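Local structure of gram-negative insecticidal protein (Chromobacterium piscinae, 6FBM) at residues Met19-Val25 with Pro169-Ala175; Arg97-Phe101 with Met304-Ser310; Asp113-Thr117 with Ile311-Val317; Ala138-Arg142 with Ala285-Lys289. The protein is an insecticidal toxin of the MACPF (membrane attack complex/perforin) family and probably acts by forming pores in target-cell membranes. All coordinates share one frame; numbering follows the deposited sequence.

Contact 1: Met19-Val25 with Pro169-Ala175; sequences MGMGYDV and PYYISEA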
# COMPACT_ATOMS: atom_id res chain seq x y z
N MET A 19 14.13 7.83 25.96
CA MET A 19 14.99 7.50 27.07
C MET A 19 16.15 8.48 27.18
O MET A 19 16.75 8.91 26.18
CB MET A 19 15.50 6.08 26.95
CG MET A 19 14.39 5.03 26.95
SD MET A 19 13.12 5.24 28.23
CE MET A 19 14.08 4.79 29.70
N GLY A 20 16.41 8.91 28.41
CA GLY A 20 17.49 9.82 28.65
C GLY A 20 17.25 11.23 28.15
O GLY A 20 18.19 12.00 28.01
N MET A 21 16.00 11.56 27.88
CA MET A 21 15.64 12.90 27.45
C MET A 21 15.32 13.67 28.70
O MET A 21 14.73 13.10 29.64
CB MET A 21 14.38 12.92 26.62
CG MET A 21 14.46 12.47 25.17
SD MET A 21 15.75 13.27 24.18
CE MET A 21 16.90 11.92 24.23
N GLY A 22 15.63 14.97 28.68
CA GLY A 22 15.04 15.89 29.65
C GLY A 22 13.53 15.88 29.62
O GLY A 22 12.91 15.62 28.58
N TYR A 23 12.92 16.14 30.78
CA TYR A 23 11.47 16.15 30.89
C TYR A 23 10.99 17.40 31.57
O TYR A 23 11.57 17.82 32.57
CB TYR A 23 10.97 14.95 31.66
CG TYR A 23 9.54 14.67 31.42
CD1 TYR A 23 9.15 13.90 30.36
CD2 TYR A 23 8.55 15.16 32.27
CE1 TYR A 23 7.82 13.61 30.13
CE2 TYR A 23 7.21 14.87 32.04
CZ TYR A 23 6.85 14.10 30.97
OH TYR A 23 5.53 13.78 30.71
N ASP A 24 9.92 17.97 31.03
CA ASP A 24 9.26 19.08 31.66
C ASP A 24 8.36 18.53 32.77
O ASP A 24 7.23 18.12 32.54
CB ASP A 24 8.44 19.88 30.65
CG ASP A 24 7.75 21.07 31.28
OD1 ASP A 24 7.87 21.27 32.52
OD2 ASP A 24 7.08 21.80 30.52
N VAL A 25 8.87 18.57 33.99
CA VAL A 25 8.14 18.04 35.14
C VAL A 25 6.88 18.84 35.47
O VAL A 25 6.04 18.37 36.24
CB VAL A 25 9.02 17.94 36.39
CG1 VAL A 25 10.18 16.99 36.13
CG2 VAL A 25 9.52 19.30 36.86
N PRO A 169 15.32 19.83 34.52
CA PRO A 169 15.93 19.43 35.79
C PRO A 169 15.93 17.91 36.02
O PRO A 169 16.73 17.43 36.83
CB PRO A 169 15.05 20.12 36.82
CG PRO A 169 13.70 20.20 36.17
CD PRO A 169 13.95 20.35 34.69
N TYR A 170 15.02 17.20 35.34
CA TYR A 170 14.94 15.75 35.45
C TYR A 170 14.97 15.16 34.07
O TYR A 170 14.59 15.81 33.11
CB TYR A 170 13.65 15.35 36.15
CG TYR A 170 13.70 15.49 37.64
CD1 TYR A 170 13.57 16.73 38.26
CD2 TYR A 170 13.88 14.38 38.43
CE1 TYR A 170 13.62 16.85 39.63
CE2 TYR A 170 13.94 14.49 39.82
CZ TYR A 170 13.80 15.71 40.41
OH TYR A 170 13.85 15.78 41.77
N TYR A 171 15.40 13.91 33.98
CA TYR A 171 15.40 13.17 32.74
C TYR A 171 14.69 11.84 32.89
O TYR A 171 14.49 11.34 34.00
CB TYR A 171 16.84 12.97 32.25
CG TYR A 171 17.68 12.08 33.13
CD1 TYR A 171 17.70 10.71 32.93
CD2 TYR A 171 18.43 12.60 34.18
CE1 TYR A 171 18.47 9.87 33.75
CE2 TYR A 171 19.17 11.78 35.01
CZ TYR A 171 19.21 10.42 34.78
OH TYR A 171 19.94 9.60 35.59
N ILE A 172 14.33 11.25 31.76
CA ILE A 172 13.63 9.99 31.73
C ILE A 172 14.63 8.87 31.92
O ILE A 172 15.44 8.59 31.04
CB ILE A 172 12.90 9.76 30.38
CG1 ILE A 172 11.85 10.86 30.11
CG2 ILE A 172 12.25 8.38 30.35
CD1 ILE A 172 10.67 10.88 31.08
N SER A 173 14.56 8.22 33.06
CA SER A 173 15.44 7.09 33.38
C SER A 173 14.78 5.75 33.21
O SER A 173 15.44 4.76 32.95
CB SER A 173 15.93 7.22 34.82
OG SER A 173 16.90 6.26 35.08
N GLU A 174 13.46 5.72 33.38
CA GLU A 174 12.69 4.50 33.23
C GLU A 174 11.29 4.90 32.73
O GLU A 174 10.71 5.87 33.21
CB GLU A 174 12.60 3.79 34.56
CG GLU A 174 12.15 2.35 34.49
CD GLU A 174 12.13 1.74 35.90
OE1 GLU A 174 11.25 2.14 36.68
OE2 GLU A 174 12.99 0.90 36.23
N ALA A 175 10.75 4.16 31.78
CA ALA A 175 9.40 4.46 31.29
C ALA A 175 8.66 3.23 30.83
O ALA A 175 9.25 2.28 30.28
CB ALA A 175 9.50 5.45 30.14
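G20, M21 and Y23 pair with Y170 and I172 through three backbone hydrogen bonds. G20 N gives to I172 O at 2.8 Å, I172 N to M21 O at 2.8 Å, and Y23 N to Y170 O at 2.9 Å. I172 is therefore gripped at both its N and its O. The short strands 21-23 and 170-172 are antiparallel but splayed, at 126° to each other.

Weaker backbone contacts lie between these bonds. G22 and Y171 form a non-hydrogen-bonded pair, with their CA atoms 4.1 Å apart. Beside it, Y171 CA makes a CA-H...O contact with M21 O at 3.2 Å. G20 has a positive phi of 72°, which favours glycine.

Apolar contacts centre on I172, whose two branches take different partners. Its CG1 stands anti to the carbonyl carbon (chi1 -60°) and carries CD1 to the Y23 ring, 3.5 Å from Y23 CD1. Its CG2 meets M19 SD at 3.9 Å. M19 bends at chi2 and chi3 and crosses I172 at about a right angle; its SD also touches A175 CB. At the far end, V25 CG1 lies against Y170 CB at 3.8 Å.

Outer partners fix the rings. Y23 OH is hydrogen-bonded to L28 O and S31 N, and F275 meets the Y23 ring edge-to-face. The Y170 ring meets F300 in the same way.

This is a short, irregular antiparallel strand pairing. Strand 21-23, which also pairs with strand 35-39, is joined by it to strand 170-177 in the antiparallel sheet of the MACPF fold.

Contact 2: Arg97-Phe101 with Met304-Ser310; sequences RYKLF and MKQSQQS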
# COMPACT_ATOMS: atom_id res chain seq x y z
N ARG A 97 7.82 17.16 47.79
CA ARG A 97 6.38 16.97 47.78
C ARG A 97 5.85 17.99 46.80
O ARG A 97 4.97 18.79 47.14
CB ARG A 97 5.81 17.15 49.20
CG ARG A 97 6.37 16.18 50.27
CD ARG A 97 6.47 16.84 51.68
NE ARG A 97 7.40 16.21 52.66
CZ ARG A 97 8.73 16.41 52.76
NH1 ARG A 97 9.40 17.20 51.91
NH2 ARG A 97 9.42 15.79 53.73
N TYR A 98 6.39 17.97 45.58
CA TYR A 98 6.01 18.96 44.56
C TYR A 98 4.73 18.55 43.86
O TYR A 98 4.45 17.37 43.67
CB TYR A 98 7.13 19.16 43.53
CG TYR A 98 8.35 19.89 44.06
CD1 TYR A 98 8.39 21.29 44.11
CD2 TYR A 98 9.45 19.20 44.55
CE1 TYR A 98 9.49 21.96 44.62
CE2 TYR A 98 10.55 19.87 45.09
CZ TYR A 98 10.56 21.25 45.10
OH TYR A 98 11.63 21.92 45.60
N LYS A 99 3.95 19.56 43.48
CA LYS A 99 2.83 19.39 42.55
C LYS A 99 3.35 19.47 41.12
O LYS A 99 3.65 20.55 40.59
CB LYS A 99 1.76 20.47 42.80
CG LYS A 99 1.20 20.46 44.21
CD LYS A 99 0.29 21.64 44.50
CE LYS A 99 0.21 21.85 46.00
NZ LYS A 99 -0.64 23.03 46.35
N LEU A 100 3.43 18.30 40.50
CA LEU A 100 4.00 18.14 39.17
C LEU A 100 2.90 18.10 38.15
O LEU A 100 1.72 18.06 38.49
CB LEU A 100 4.79 16.84 39.09
CG LEU A 100 5.91 16.63 40.11
CD1 LEU A 100 6.52 15.26 39.93
CD2 LEU A 100 6.97 17.71 39.96
N PHE A 101 3.31 18.16 36.89
CA PHE A 101 2.42 17.94 35.75
C PHE A 101 1.25 18.93 35.68
O PHE A 101 0.13 18.57 35.34
CB PHE A 101 1.91 16.49 35.72
CG PHE A 101 2.98 15.48 36.01
CD1 PHE A 101 4.17 15.48 35.28
CD2 PHE A 101 2.81 14.54 37.01
CE1 PHE A 101 5.17 14.56 35.56
CE2 PHE A 101 3.82 13.61 37.28
CZ PHE A 101 5.00 13.63 36.56
N MET A 304 10.78 25.70 40.43
CA MET A 304 9.40 25.21 40.60
C MET A 304 8.41 26.21 41.19
O MET A 304 7.22 25.93 41.19
CB MET A 304 9.41 23.96 41.50
CG MET A 304 10.20 22.77 40.96
SD MET A 304 9.49 22.17 39.41
CE MET A 304 8.03 21.28 39.99
N LYS A 305 8.89 27.37 41.65
CA LYS A 305 8.06 28.35 42.37
C LYS A 305 6.77 28.68 41.62
O LYS A 305 5.69 28.46 42.15
CB LYS A 305 8.86 29.64 42.64
CG LYS A 305 8.26 30.56 43.68
CD LYS A 305 8.58 32.04 43.45
CE LYS A 305 7.63 32.93 44.27
NZ LYS A 305 8.18 34.25 44.67
N GLN A 306 6.89 29.17 40.38
CA GLN A 306 5.72 29.50 39.56
C GLN A 306 4.72 28.33 39.47
O GLN A 306 3.50 28.55 39.58
CB GLN A 306 6.16 29.94 38.15
CG GLN A 306 5.03 30.48 37.24
CD GLN A 306 5.41 30.71 35.78
OE1 GLN A 306 6.57 30.98 35.45
NE2 GLN A 306 4.42 30.64 34.90
N SER A 307 5.22 27.11 39.29
CA SER A 307 4.35 25.94 39.12
C SER A 307 3.60 25.57 40.40
O SER A 307 2.51 25.02 40.32
CB SER A 307 5.13 24.74 38.60
OG SER A 307 5.94 24.16 39.60
N GLN A 308 4.17 25.89 41.56
CA GLN A 308 3.54 25.53 42.83
C GLN A 308 2.47 26.49 43.34
O GLN A 308 1.90 26.23 44.39
CB GLN A 308 4.60 25.34 43.92
CG GLN A 308 5.64 24.29 43.60
CD GLN A 308 5.03 23.01 43.08
OE1 GLN A 308 4.56 22.17 43.85
NE2 GLN A 308 5.02 22.85 41.76
N GLN A 309 2.19 27.58 42.63
CA GLN A 309 1.09 28.47 43.02
C GLN A 309 -0.21 27.67 43.03
O GLN A 309 -0.41 26.81 42.17
CB GLN A 309 0.92 29.66 42.06
CG GLN A 309 1.97 30.75 42.18
CD GLN A 309 1.72 31.91 41.20
OE1 GLN A 309 0.96 32.85 41.47
NE2 GLN A 309 2.36 31.82 40.02
N SER A 310 -1.06 27.95 44.01
CA SER A 310 -2.39 27.35 44.08
C SER A 310 -3.25 27.79 42.90
O SER A 310 -3.07 28.88 42.33
CB SER A 310 -3.08 27.71 45.38
OG SER A 310 -2.59 26.89 46.43
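The side-chain amide of Q308 pairs with both the backbone N and the backbone O of K99, much as a neighbouring strand would. It is a two-bond amide-to-backbone pairing between two loops, with a Met-aromatic contact beside it. K99 N gives to Q308 OE1 at 2.7 Å, in the carbonyl plane and on a lone pair. Q308 NE2 gives to K99 O at 2.9 Å, and the bond is nearly straight (173°).

The amide has a further hold. Q308 NE2 also donates to S307 OG at 2.7 Å. S307 OG in turn donates to M304 O at 2.7 Å. Both partners of NE2 lie close to the amide plane, so the amide is fixed in rotation. Q308 reaches K99 because its chain bends at chi2 (-46°).

The CD1-CE1 side of the Y98 ring meets both M304 and Q308. Q308 CD lies at the edge of the Y98 ring, with the amide and ring planes 71° apart. M304 comes obliquely: its CB is 3.7 Å from Y98 CE1, and its SD is 5.4 Å from the centroid of the Y98 ring. F300, from helix 300-304, meets this ring edge-to-face.

Helix 81-88 lies alongside. Its E82 forms a salt bridge with K99 NZ, and its R85 donates to the carbonyls of S307 and Q309. On the buried side, M304 CE touches L100 CD2 at 3.7 Å.

Contact 3: Asp113-Thr117 with Ile311-Val317; sequences DQQLT and IPKVDKV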
# COMPACT_ATOMS: atom_id res chain seq x y z
N ASP A 113 -13.94 24.60 35.82
CA ASP A 113 -14.03 23.51 36.80
C ASP A 113 -12.85 23.48 37.74
O ASP A 113 -12.99 23.13 38.90
CB ASP A 113 -14.18 22.15 36.12
CG ASP A 113 -15.53 21.97 35.45
OD1 ASP A 113 -16.49 22.62 35.84
OD2 ASP A 113 -15.67 21.18 34.51
N GLN A 114 -11.67 23.84 37.24
CA GLN A 114 -10.49 23.89 38.08
C GLN A 114 -10.67 24.90 39.20
O GLN A 114 -10.28 24.65 40.34
CB GLN A 114 -9.26 24.26 37.25
CG GLN A 114 -8.77 23.17 36.31
CD GLN A 114 -7.69 23.67 35.38
OE1 GLN A 114 -7.84 23.62 34.15
NE2 GLN A 114 -6.58 24.15 35.96
N GLN A 115 -11.25 26.04 38.87
CA GLN A 115 -11.41 27.13 39.80
C GLN A 115 -12.68 26.98 40.66
O GLN A 115 -12.70 27.45 41.80
CB GLN A 115 -11.45 28.45 39.06
CG GLN A 115 -10.25 28.73 38.19
CD GLN A 115 -10.33 30.13 37.56
OE1 GLN A 115 -9.82 31.12 38.12
NE2 GLN A 115 -10.93 30.21 36.38
N LEU A 116 -13.72 26.36 40.13
CA LEU A 116 -14.91 26.10 40.94
C LEU A 116 -14.61 25.24 42.15
O LEU A 116 -13.67 24.45 42.18
CB LEU A 116 -16.03 25.48 40.11
CG LEU A 116 -16.72 26.47 39.17
CD1 LEU A 116 -17.82 25.74 38.39
CD2 LEU A 116 -17.29 27.66 39.98
N THR A 117 -15.46 25.40 43.14
CA THR A 117 -15.38 24.65 44.36
C THR A 117 -16.56 23.67 44.31
O THR A 117 -17.37 23.74 43.38
CB THR A 117 -15.34 25.63 45.56
OG1 THR A 117 -14.81 24.98 46.70
CG2 THR A 117 -16.67 26.20 45.89
N ILE A 311 -4.20 26.92 42.54
CA ILE A 311 -5.20 27.25 41.55
C ILE A 311 -6.14 28.22 42.23
O ILE A 311 -6.52 27.99 43.39
CB ILE A 311 -5.97 26.00 41.09
CG1 ILE A 311 -5.02 24.94 40.51
CG2 ILE A 311 -7.08 26.36 40.10
CD1 ILE A 311 -4.16 25.40 39.35
N PRO A 312 -6.48 29.33 41.57
CA PRO A 312 -7.46 30.24 42.16
C PRO A 312 -8.85 29.58 42.28
O PRO A 312 -9.29 28.91 41.34
CB PRO A 312 -7.47 31.44 41.20
CG PRO A 312 -6.87 30.96 39.93
CD PRO A 312 -5.89 29.89 40.34
N LYS A 313 -9.52 29.78 43.43
CA LYS A 313 -10.81 29.15 43.70
C LYS A 313 -11.92 30.17 43.85
O LYS A 313 -11.71 31.26 44.37
CB LYS A 313 -10.72 28.31 44.97
CG LYS A 313 -9.65 27.23 44.99
CD LYS A 313 -9.80 26.25 43.83
CE LYS A 313 -11.16 25.54 43.79
NZ LYS A 313 -11.13 24.28 43.02
N VAL A 314 -13.11 29.79 43.37
CA VAL A 314 -14.35 30.53 43.59
C VAL A 314 -15.00 29.83 44.78
O VAL A 314 -15.68 28.83 44.63
CB VAL A 314 -15.26 30.45 42.35
CG1 VAL A 314 -16.64 31.02 42.64
CG2 VAL A 314 -14.62 31.20 41.20
N ASP A 315 -14.75 30.37 45.97
CA ASP A 315 -15.41 29.92 47.20
C ASP A 315 -16.82 30.51 47.38
O ASP A 315 -17.67 29.88 48.02
CB ASP A 315 -14.53 30.28 48.41
CG ASP A 315 -13.21 29.55 48.41
OD1 ASP A 315 -13.21 28.32 48.37
OD2 ASP A 315 -12.18 30.23 48.49
N LYS A 316 -17.05 31.69 46.81
CA LYS A 316 -18.30 32.39 46.94
C LYS A 316 -19.27 31.82 45.90
O LYS A 316 -19.32 32.29 44.76
CB LYS A 316 -18.11 33.90 46.74
CG LYS A 316 -17.05 34.57 47.62
CD LYS A 316 -17.65 35.08 48.90
CE LYS A 316 -16.63 35.46 49.97
NZ LYS A 316 -16.23 36.89 49.88
N VAL A 317 -20.04 30.81 46.30
CA VAL A 317 -20.90 30.08 45.35
C VAL A 317 -22.38 30.28 45.50
O VAL A 317 -23.16 29.79 44.67
CB VAL A 317 -20.61 28.57 45.38
CG1 VAL A 317 -19.21 28.31 44.88
CG2 VAL A 317 -20.82 27.97 46.79
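K313 NZ binds two backbone carbonyls, Q114 O in the last turn of helix 111-115 at 2.8 Å and L116 O just past it at 2.7 Å. This is a lysine at a helix terminus, where its positive charge would probably be favoured by the helix dipole. The helix meets the extended linker that leads to strand 318-321. NZ stands out of both carbonyl planes, by 32° at Q114 and 39° at L116.

The lysine folds back to get there. Its chain bends at chi2 and chi3, and K313 CE comes to 3.2 Å from Q115 O. That same carbonyl accepts a hydrogen bond from V314 N at 2.8 Å, so the linker backbone is bonded to the helix end right beside the lysine side chain. Q115 CA makes a CA-H...O contact with P312 O at 3.2 Å.

Apolar groups flank the polar centre. I311 CG2 packs on Q114 O at 3.6 Å. L116 and V314 lie side by side, pointing the same way, and both touch F378. Towards strand 318-321, T117 and V317 cross at about a right angle, with T117 CG2 at 3.5 Å from V317 CG1.

A second shell positions these residues. E82 of helix 81-88 accepts from I311 N, and L105 of helix 102-108 touches I311. The C-terminal tail fixes the Q115 amide: H526 ND1 bonds to its OE1, and Q527 O accepts from its NE2.

Contact 4: Ala138-Arg142 with Ala285-Lys289; sequences AATLR and ALADK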
# COMPACT_ATOMS: atom_id res chain seq x y z
N ALA A 138 22.67 6.94 37.80
CA ALA A 138 23.41 8.20 37.63
C ALA A 138 24.90 8.03 37.48
O ALA A 138 25.52 8.65 36.62
CB ALA A 138 23.15 9.15 38.79
N ALA A 139 25.46 7.20 38.34
CA ALA A 139 26.91 7.02 38.36
C ALA A 139 27.47 6.35 37.11
O ALA A 139 28.59 6.62 36.73
CB ALA A 139 27.33 6.29 39.63
N THR A 140 26.70 5.49 36.47
CA THR A 140 27.12 4.88 35.21
C THR A 140 26.97 5.88 34.07
O THR A 140 27.84 5.98 33.19
CB THR A 140 26.27 3.63 34.93
OG1 THR A 140 26.45 2.68 35.97
CG2 THR A 140 26.65 3.00 33.57
N LEU A 141 25.86 6.61 34.09
CA LEU A 141 25.56 7.60 33.05
C LEU A 141 26.52 8.77 33.04
O LEU A 141 26.71 9.42 32.00
CB LEU A 141 24.12 8.12 33.19
CG LEU A 141 22.99 7.13 32.88
CD1 LEU A 141 21.67 7.66 33.42
CD2 LEU A 141 22.93 6.87 31.38
N ARG A 142 27.15 9.04 34.18
CA ARG A 142 28.14 10.11 34.30
C ARG A 142 29.22 10.04 33.25
O ARG A 142 29.66 11.08 32.77
CB ARG A 142 28.78 10.09 35.69
CG ARG A 142 29.36 11.44 36.15
CD ARG A 142 28.88 11.78 37.55
NE ARG A 142 29.20 10.71 38.50
CZ ARG A 142 28.55 10.43 39.63
NH1 ARG A 142 27.49 11.15 40.02
NH2 ARG A 142 28.96 9.42 40.39
N ALA A 285 22.32 14.82 40.11
CA ALA A 285 23.06 13.58 40.42
C ALA A 285 24.15 13.21 39.39
O ALA A 285 25.05 12.44 39.71
CB ALA A 285 22.09 12.42 40.61
N LEU A 286 24.06 13.75 38.18
CA LEU A 286 25.05 13.52 37.13
C LEU A 286 26.29 14.41 37.19
O LEU A 286 27.27 14.16 36.47
CB LEU A 286 24.39 13.71 35.76
CG LEU A 286 23.19 12.81 35.47
CD1 LEU A 286 22.46 13.32 34.23
CD2 LEU A 286 23.67 11.38 35.29
N ALA A 287 26.24 15.47 37.99
CA ALA A 287 27.36 16.40 38.09
C ALA A 287 28.55 15.71 38.77
O ALA A 287 28.36 14.89 39.67
CB ALA A 287 26.94 17.64 38.85
N ASP A 288 29.77 16.03 38.31
CA ASP A 288 31.01 15.42 38.87
C ASP A 288 31.23 15.76 40.34
O ASP A 288 31.45 14.86 41.15
CB ASP A 288 32.25 15.86 38.06
CG ASP A 288 32.32 15.23 36.69
OD1 ASP A 288 31.81 14.12 36.47
OD2 ASP A 288 32.93 15.85 35.81
N LYS A 289 31.12 17.05 40.68
CA LYS A 289 31.46 17.52 42.03
C LYS A 289 30.23 17.56 42.95
O LYS A 289 29.20 18.07 42.56
CB LYS A 289 32.09 18.91 41.95
CG LYS A 289 33.23 19.03 40.97
CD LYS A 289 34.18 20.19 41.24
CE LYS A 289 34.99 20.44 39.96
NZ LYS A 289 36.36 21.02 40.15
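R142 and L286 bring the two backbones nearest, with CA atoms 5.4 Å apart, where helix 138-141 meets the 3-10 segment 285-286.

R142 reaches across this junction. Its CG is anti to the backbone N (chi1 -155°), and bends at chi2 and chi3 turn the guanidinium to the carbonyls of 285-287. R142 NH1 lies 2.8 Å from A285 O, but the hydrogen bond is weak, with an angle of only 115° at the hydrogen. A285 O and L286 O both lie at the guanidinium edge. R142 CD packs on L286 O at 3.1 Å. A139 CA lies over one guanidinium face, toward its rim.

D288 stands nearby without a salt bridge. Its OD1 is 4.7 Å from R142 NE, and the carboxylate and guanidinium planes are 69° apart.

L286 supplies the apolar half. Its CD2 meets A138 O at 3.6 Å and L141 CB at 3.9 Å. A138 CB also touches A285 CB at 3.9 Å. L141 and L286 both rest on F41 and on Y171 of strand 170-177, while F149 and L153 of helix 147-154 back L286.

R293 bonds to A287 O and brings a like charge close to R142 NH1. The carbonyls, with D288 at longer range, probably offset this charge. The chemistry implies that apolar contacts of two buried leucines and two partly exposed alanines join these segments, while the polar link of R142 adds little directional hold.

In the fold
All four contacts tie early parts of the chain to later ones. In order of their first segments they are contact 1, 2, 3 and 4. Contact 4 is nested in the loops closed by contacts 2 and 3; the other pairs interleave. Contact 1 touches both contact 2 and contact 4: its centre is 15 Å from that of contact 4, which it meets through Y171, and 18 Å from that of contact 2, where V25 touches M304 and F101. Contact 3 continues the linker after helix 300-304; the centres of contacts 2 and 3 are 18 Å apart. Together the contacts join N-terminal, MACPF and linker parts of the chain, and the series runs towards the C-terminal beta-rich part.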